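Side-chain contacts in oxalate oxidase 1 (Hordeum vulgare, PDB 1FI2), which catalyses the manganese-dependent oxidation of oxalate by dioxygen to carbon dioxide and hydrogen peroxide, and also has superoxide dismutase activity: residues A[25-28]-A[29-33]; A[190-193]-A[194-197]. All blocks are in the same frame, centred on the assembly; numbering follows the deposited sequence.

Contact 1 of 2, residues A[25-28]-A[29-33]; sequences TCKP and MSEAG
P28 and E31 are joined through the backbone where the extended run 25-28 turns over into a short 3-10 segment at M29 and S30: E31 N donates to P28 O at 3.0 Å. A32 N reaches back to M29 O in the same i to i+3 manner, which carries the turn one residue further. Proline suits its place at the head of this turn, since its ring confines phi to the negative values a turn entry needs, and it has no N-H to satisfy. Across the turn, K27 and E31 form a salt bridge, with K27 NZ 2.9 Å from E31 OE1 and lying nearly on the line of that carboxylate's C-O bond. The lysine chain is bent at chi2 and chi3 (-67° and -62°), and this curls the ammonium round to the carboxylate, while E31 runs straight beyond CG to meet it; the two side chains cross at about a right angle. A long, flexible lysine can reach an acid four residues on, and opposite charges can pair at the solvent-facing surface. The carboxylate also passes obliquely along the CG and CD side of the proline ring: E31 CD lies 3.9 Å from P28 CG, and E31 OE1 is 3.7 Å from P28 CD. The bond from CA to CB of M29 points away from 25-28, though CB still touches P28 C; the side chain packs on Y119 of a neighbouring subunit. Just upstream, C26 is tied to C10 by a disulfide. The whole is a 3-10 turn at the surface, spanned by an i to i+4 salt bridge, in the N-terminal extension ahead of the cupin beta-barrel.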
ATOM      1  N   THR A  25      -7.614  -5.014  17.503  1.00  4.25           N
ATOM      2  CA  THR A  25      -8.803  -5.825  17.270  1.00  4.88           C
ATOM      3  C   THR A  25     -10.013  -4.901  17.432  1.00  4.64           C
ATOM      4  O   THR A  25      -9.881  -3.817  17.999  1.00  4.45           O
ATOM      5  CB  THR A  25      -8.913  -7.000  18.249  1.00  5.49           C
ATOM      6  OG1 THR A  25      -8.834  -6.502  19.592  1.00  8.07           O
ATOM      7  CG2 THR A  25      -7.776  -7.978  18.007  1.00  6.67           C
ATOM      8  N   CYS A  26     -11.160  -5.328  16.916  1.00  4.01           N
ATOM      9  CA  CYS A  26     -12.344  -4.490  16.973  1.00  4.01           C
ATOM     10  C   CYS A  26     -13.479  -5.021  17.833  1.00  4.09           C
ATOM     11  O   CYS A  26     -13.640  -6.224  18.009  1.00  4.94           O
ATOM     12  CB  CYS A  26     -12.894  -4.323  15.540  1.00  3.69           C
ATOM     13  SG  CYS A  26     -11.612  -4.014  14.315  1.00  3.17           S
ATOM     14  N   LYS A  27     -14.291  -4.091  18.335  1.00  4.25           N
ATOM     15  CA  LYS A  27     -15.471  -4.485  19.101  1.00  4.87           C
ATOM     16  C   LYS A  27     -16.437  -5.125  18.104  1.00  4.79           C
ATOM     17  O   LYS A  27     -16.540  -4.667  16.964  1.00  4.85           O
ATOM     18  CB  LYS A  27     -16.175  -3.260  19.682  1.00  5.72           C
ATOM     19  CG  LYS A  27     -15.448  -2.480  20.755  1.00  7.08           C
ATOM     20  CD  LYS A  27     -15.270  -3.255  22.044  1.00  8.20           C
ATOM     21  CE  LYS A  27     -16.586  -3.636  22.701  1.00  8.89           C
ATOM     22  NZ  LYS A  27     -16.362  -4.417  23.951  1.00 10.22           N
ATOM     23  N   PRO A  28     -17.189  -6.128  18.517  1.00  4.41           N
ATOM     24  CA  PRO A  28     -18.294  -6.622  17.692  1.00  4.56           C
ATOM     25  C   PRO A  28     -19.161  -5.434  17.309  1.00  4.88           C
ATOM     26  O   PRO A  28     -19.385  -4.542  18.145  1.00  4.61           O
ATOM     27  CB  PRO A  28     -19.010  -7.599  18.610  1.00  4.83           C
ATOM     28  CG  PRO A  28     -17.990  -8.003  19.626  1.00  4.64           C
ATOM     29  CD  PRO A  28     -17.155  -6.761  19.851  1.00  4.49           C
ATOM     30  N   MET A  29     -19.717  -5.377  16.097  1.00  4.68           N
ATOM     31  CA  MET A  29     -20.553  -4.240  15.712  1.00  5.16           C
ATOM     32  C   MET A  29     -21.760  -4.086  16.626  1.00  5.31           C
ATOM     33  O   MET A  29     -22.229  -2.968  16.864  1.00  6.34           O
ATOM     34  CB  MET A  29     -20.990  -4.299  14.253  1.00  5.28           C
ATOM     35  CG  MET A  29     -19.935  -3.960  13.220  1.00  5.68           C
ATOM     36  SD  MET A  29     -19.163  -2.354  13.398  1.00  5.39           S
ATOM     37  CE  MET A  29     -20.569  -1.267  13.561  1.00  6.06           C
ATOM     38  N   SER A  30     -22.279  -5.167  17.194  1.00  5.41           N
ATOM     39  CA  SER A  30     -23.398  -5.168  18.110  1.00  5.36           C
ATOM     40  C   SER A  30     -23.158  -4.353  19.375  1.00  5.78           C
ATOM     41  O   SER A  30     -24.118  -3.896  20.003  1.00  6.01           O
ATOM     42  CB  SER A  30     -23.729  -6.615  18.527  1.00  5.03           C
ATOM     43  OG  SER A  30     -22.587  -7.231  19.106  1.00  5.47           O
ATOM     44  N   GLU A  31     -21.912  -4.163  19.782  1.00  5.46           N
ATOM     45  CA  GLU A  31     -21.542  -3.428  20.970  1.00  5.52           C
ATOM     46  C   GLU A  31     -21.069  -2.006  20.702  1.00  5.46           C
ATOM     47  O   GLU A  31     -20.567  -1.368  21.633  1.00  5.36           O
ATOM     48  CB  GLU A  31     -20.417  -4.209  21.686  1.00  6.32           C
ATOM     49  CG  GLU A  31     -20.790  -5.649  21.983  1.00  6.99           C
ATOM     50  CD  GLU A  31     -19.763  -6.461  22.731  1.00  7.55           C
ATOM     51  OE1 GLU A  31     -18.692  -5.950  23.114  1.00  8.17           O
ATOM     52  OE2 GLU A  31     -20.036  -7.661  22.960  1.00  8.24           O
ATOM     53  N   ALA A  32     -21.232  -1.488  19.490  1.00  5.07           N
ATOM     54  CA  ALA A  32     -20.707  -0.180  19.128  1.00  4.67           C
ATOM     55  C   ALA A  32     -21.614   1.019  19.339  1.00  4.68           C
ATOM     56  O   ALA A  32     -21.098   2.114  19.609  1.00  4.40           O
ATOM     57  CB  ALA A  32     -20.282  -0.206  17.653  1.00  4.86           C
ATOM     58  N   GLY A  33     -22.928   0.893  19.193  1.00  4.36           N
ATOM     59  CA  GLY A  33     -23.816   2.045  19.373  1.00  4.96           C
ATOM     60  C   GLY A  33     -23.768   2.993  18.178  1.00  4.87           C
ATOM     61  O   GLY A  33     -23.223   2.626  17.136  1.00  5.91           O
TER

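Contact 2 of 2, residues A[190-193]-A[194-197]; sequences VELL and KSKF
S195 and L192 make the shortest polar contact, S195 OG giving its proton to L192 O at 2.7 Å. With chi1 at 79° the hydroxyl sits between the backbone N and the carbonyl carbon, turned back to L192 O; serine's short side chain can satisfy its own hydroxyl on the helix backbone. The backbone holds the helix with K194 N to V190 O (3.0 Å, N-H...O angle 165°) and S195 N to E191 O (3.0 Å), then tightens: K196 N bonds L193 O at i to i+3. L193 O also meets the edge of the F197 ring, in the ring plane, 3.4 Å from F197 CD1. K194 stretches out beside V190, its CE 4.2 Å from V190 CG1, and passes E191 obliquely with CD near OE1. Its NZ binds I174 O and T176 OG1, while E191 OE2 also bonds T176. K196, bent at chi2 (-65°), lays its methylenes over the previous turn, CG 3.4 Å from L192 O and CE 3.9 Å from L192 CD1. With an alanine here, L192 CD1 and L192 O would probably lose the methylenes beside them, although S195 OG would still hold L192 O. Outward from the helix, V190 packs on helix 176-183, L193 and F197 on helix 163-169, and L192 and K196 on V185 and L183 of a neighbouring subunit, so the C-terminal part of helix 187-196 lies between helices of its own chain and that subunit.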
ATOM      1  N   VAL A 190      26.653  18.019  28.449  1.00  7.59           N
ATOM      2  CA  VAL A 190      25.688  16.934  28.281  1.00  7.85           C
ATOM      3  C   VAL A 190      24.909  16.686  29.565  1.00  8.11           C
ATOM      4  O   VAL A 190      23.678  16.575  29.528  1.00  8.16           O
ATOM      5  CB  VAL A 190      26.369  15.643  27.799  1.00  7.86           C
ATOM      6  CG1 VAL A 190      25.395  14.475  27.746  1.00  8.11           C
ATOM      7  CG2 VAL A 190      26.992  15.864  26.424  1.00  8.31           C
ATOM      8  N   GLU A 191      25.595  16.662  30.711  1.00  8.19           N
ATOM      9  CA  GLU A 191      24.923  16.458  31.991  1.00  8.65           C
ATOM     10  C   GLU A 191      23.970  17.601  32.317  1.00  8.19           C
ATOM     11  O   GLU A 191      22.907  17.371  32.900  1.00  8.13           O
ATOM     12  CB  GLU A 191      25.920  16.218  33.121  1.00  9.47           C
ATOM     13  CG  GLU A 191      26.750  14.960  32.983  1.00 10.84           C
ATOM     14  CD  GLU A 191      26.014  13.646  33.093  1.00 11.66           C
ATOM     15  OE1 GLU A 191      24.794  13.614  33.357  1.00 12.28           O
ATOM     16  OE2 GLU A 191      26.665  12.589  32.907  1.00 12.45           O
ATOM     17  N   LEU A 192      24.308  18.835  31.948  1.00  7.85           N
ATOM     18  CA  LEU A 192      23.417  19.968  32.190  1.00  8.33           C
ATOM     19  C   LEU A 192      22.112  19.760  31.419  1.00  7.85           C
ATOM     20  O   LEU A 192      21.021  19.935  31.954  1.00  8.70           O
ATOM     21  CB  LEU A 192      24.066  21.284  31.779  1.00  8.39           C
ATOM     22  CG  LEU A 192      23.175  22.531  31.776  1.00  9.09           C
ATOM     23  CD1 LEU A 192      22.813  22.944  33.194  1.00  9.34           C
ATOM     24  CD2 LEU A 192      23.854  23.669  31.033  1.00  9.43           C
ATOM     25  N   LEU A 193      22.223  19.376  30.148  1.00  7.65           N
ATOM     26  CA  LEU A 193      21.049  19.096  29.325  1.00  7.20           C
ATOM     27  C   LEU A 193      20.216  17.965  29.902  1.00  7.34           C
ATOM     28  O   LEU A 193      18.992  18.088  30.026  1.00  7.71           O
ATOM     29  CB  LEU A 193      21.489  18.806  27.885  1.00  6.96           C
ATOM     30  CG  LEU A 193      21.927  20.042  27.088  1.00  6.83           C
ATOM     31  CD1 LEU A 193      22.916  19.661  25.999  1.00  6.88           C
ATOM     32  CD2 LEU A 193      20.717  20.751  26.493  1.00  7.15           C
ATOM     33  N   LYS A 194      20.849  16.866  30.315  1.00  7.52           N
ATOM     34  CA  LYS A 194      20.144  15.741  30.912  1.00  7.59           C
ATOM     35  C   LYS A 194      19.370  16.132  32.163  1.00  7.69           C
ATOM     36  O   LYS A 194      18.243  15.672  32.380  1.00  7.50           O
ATOM     37  CB  LYS A 194      21.098  14.597  31.266  1.00  7.41           C
ATOM     38  CG  LYS A 194      21.597  13.778  30.087  1.00  7.64           C
ATOM     39  CD  LYS A 194      22.415  12.588  30.576  1.00  7.52           C
ATOM     40  CE  LYS A 194      22.788  11.658  29.435  1.00  7.36           C
ATOM     41  NZ  LYS A 194      23.458  10.417  29.918  1.00  7.30           N
ATOM     42  N   SER A 195      19.918  17.026  32.987  1.00  8.12           N
ATOM     43  CA  SER A 195      19.272  17.466  34.212  1.00  8.64           C
ATOM     44  C   SER A 195      17.944  18.168  33.968  1.00  8.93           C
ATOM     45  O   SER A 195      17.066  18.156  34.834  1.00  9.77           O
ATOM     46  CB  SER A 195      20.211  18.370  35.023  1.00  8.60           C
ATOM     47  OG  SER A 195      20.244  19.686  34.500  1.00  9.02           O
ATOM     48  N   LYS A 196      17.751  18.765  32.795  1.00  8.68           N
ATOM     49  CA  LYS A 196      16.521  19.452  32.451  1.00  9.00           C
ATOM     50  C   LYS A 196      15.411  18.515  31.992  1.00  8.94           C
ATOM     51  O   LYS A 196      14.253  18.934  31.907  1.00  8.49           O
ATOM     52  CB  LYS A 196      16.795  20.473  31.336  1.00  9.50           C
ATOM     53  CG  LYS A 196      17.981  21.389  31.588  1.00  9.98           C
ATOM     54  CD  LYS A 196      17.748  22.302  32.780  1.00 10.86           C
ATOM     55  CE  LYS A 196      18.941  23.216  33.009  1.00 11.53           C
ATOM     56  NZ  LYS A 196      18.730  24.101  34.191  1.00 12.21           N
ATOM     57  N   PHE A 197      15.748  17.280  31.623  1.00  9.28           N
ATOM     58  CA  PHE A 197      14.766  16.319  31.142  1.00 10.13           C
ATOM     59  C   PHE A 197      14.675  15.083  32.024  1.00 12.15           C
ATOM     60  O   PHE A 197      14.018  14.101  31.661  1.00 12.17           O
ATOM     61  CB  PHE A 197      15.073  15.893  29.694  1.00  8.61           C
ATOM     62  CG  PHE A 197      14.943  17.034  28.717  1.00  7.46           C
ATOM     63  CD1 PHE A 197      16.026  17.851  28.451  1.00  6.87           C
ATOM     64  CD2 PHE A 197      13.725  17.305  28.114  1.00  7.02           C
ATOM     65  CE1 PHE A 197      15.904  18.919  27.585  1.00  6.70           C
ATOM     66  CE2 PHE A 197      13.601  18.366  27.236  1.00  6.48           C
ATOM     67  CZ  PHE A 197      14.691  19.172  26.976  1.00  6.40           C
TER

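In the fold
From the N terminus, contact 1 comes first, in the loop leading to strand 38-39, and closes one local turn. The chain then runs through the two antiparallel sheets of the cupin jellyroll, which carries the manganese ligands H88, H90, E95 and H137, before helices 163-169 and 176-183 lead to contact 2, which closes no loop but joins successive turns of helix 187-196. The two are in series, neither nested nor crossed; the centres of contact 1 and contact 2 are about 46 Å apart. Contact 1 belongs to the disulfide-linked N-terminal arm, contact 2 to the C-terminal helices. Both have residues packed on other subunits, so both regions take part in the hexamer.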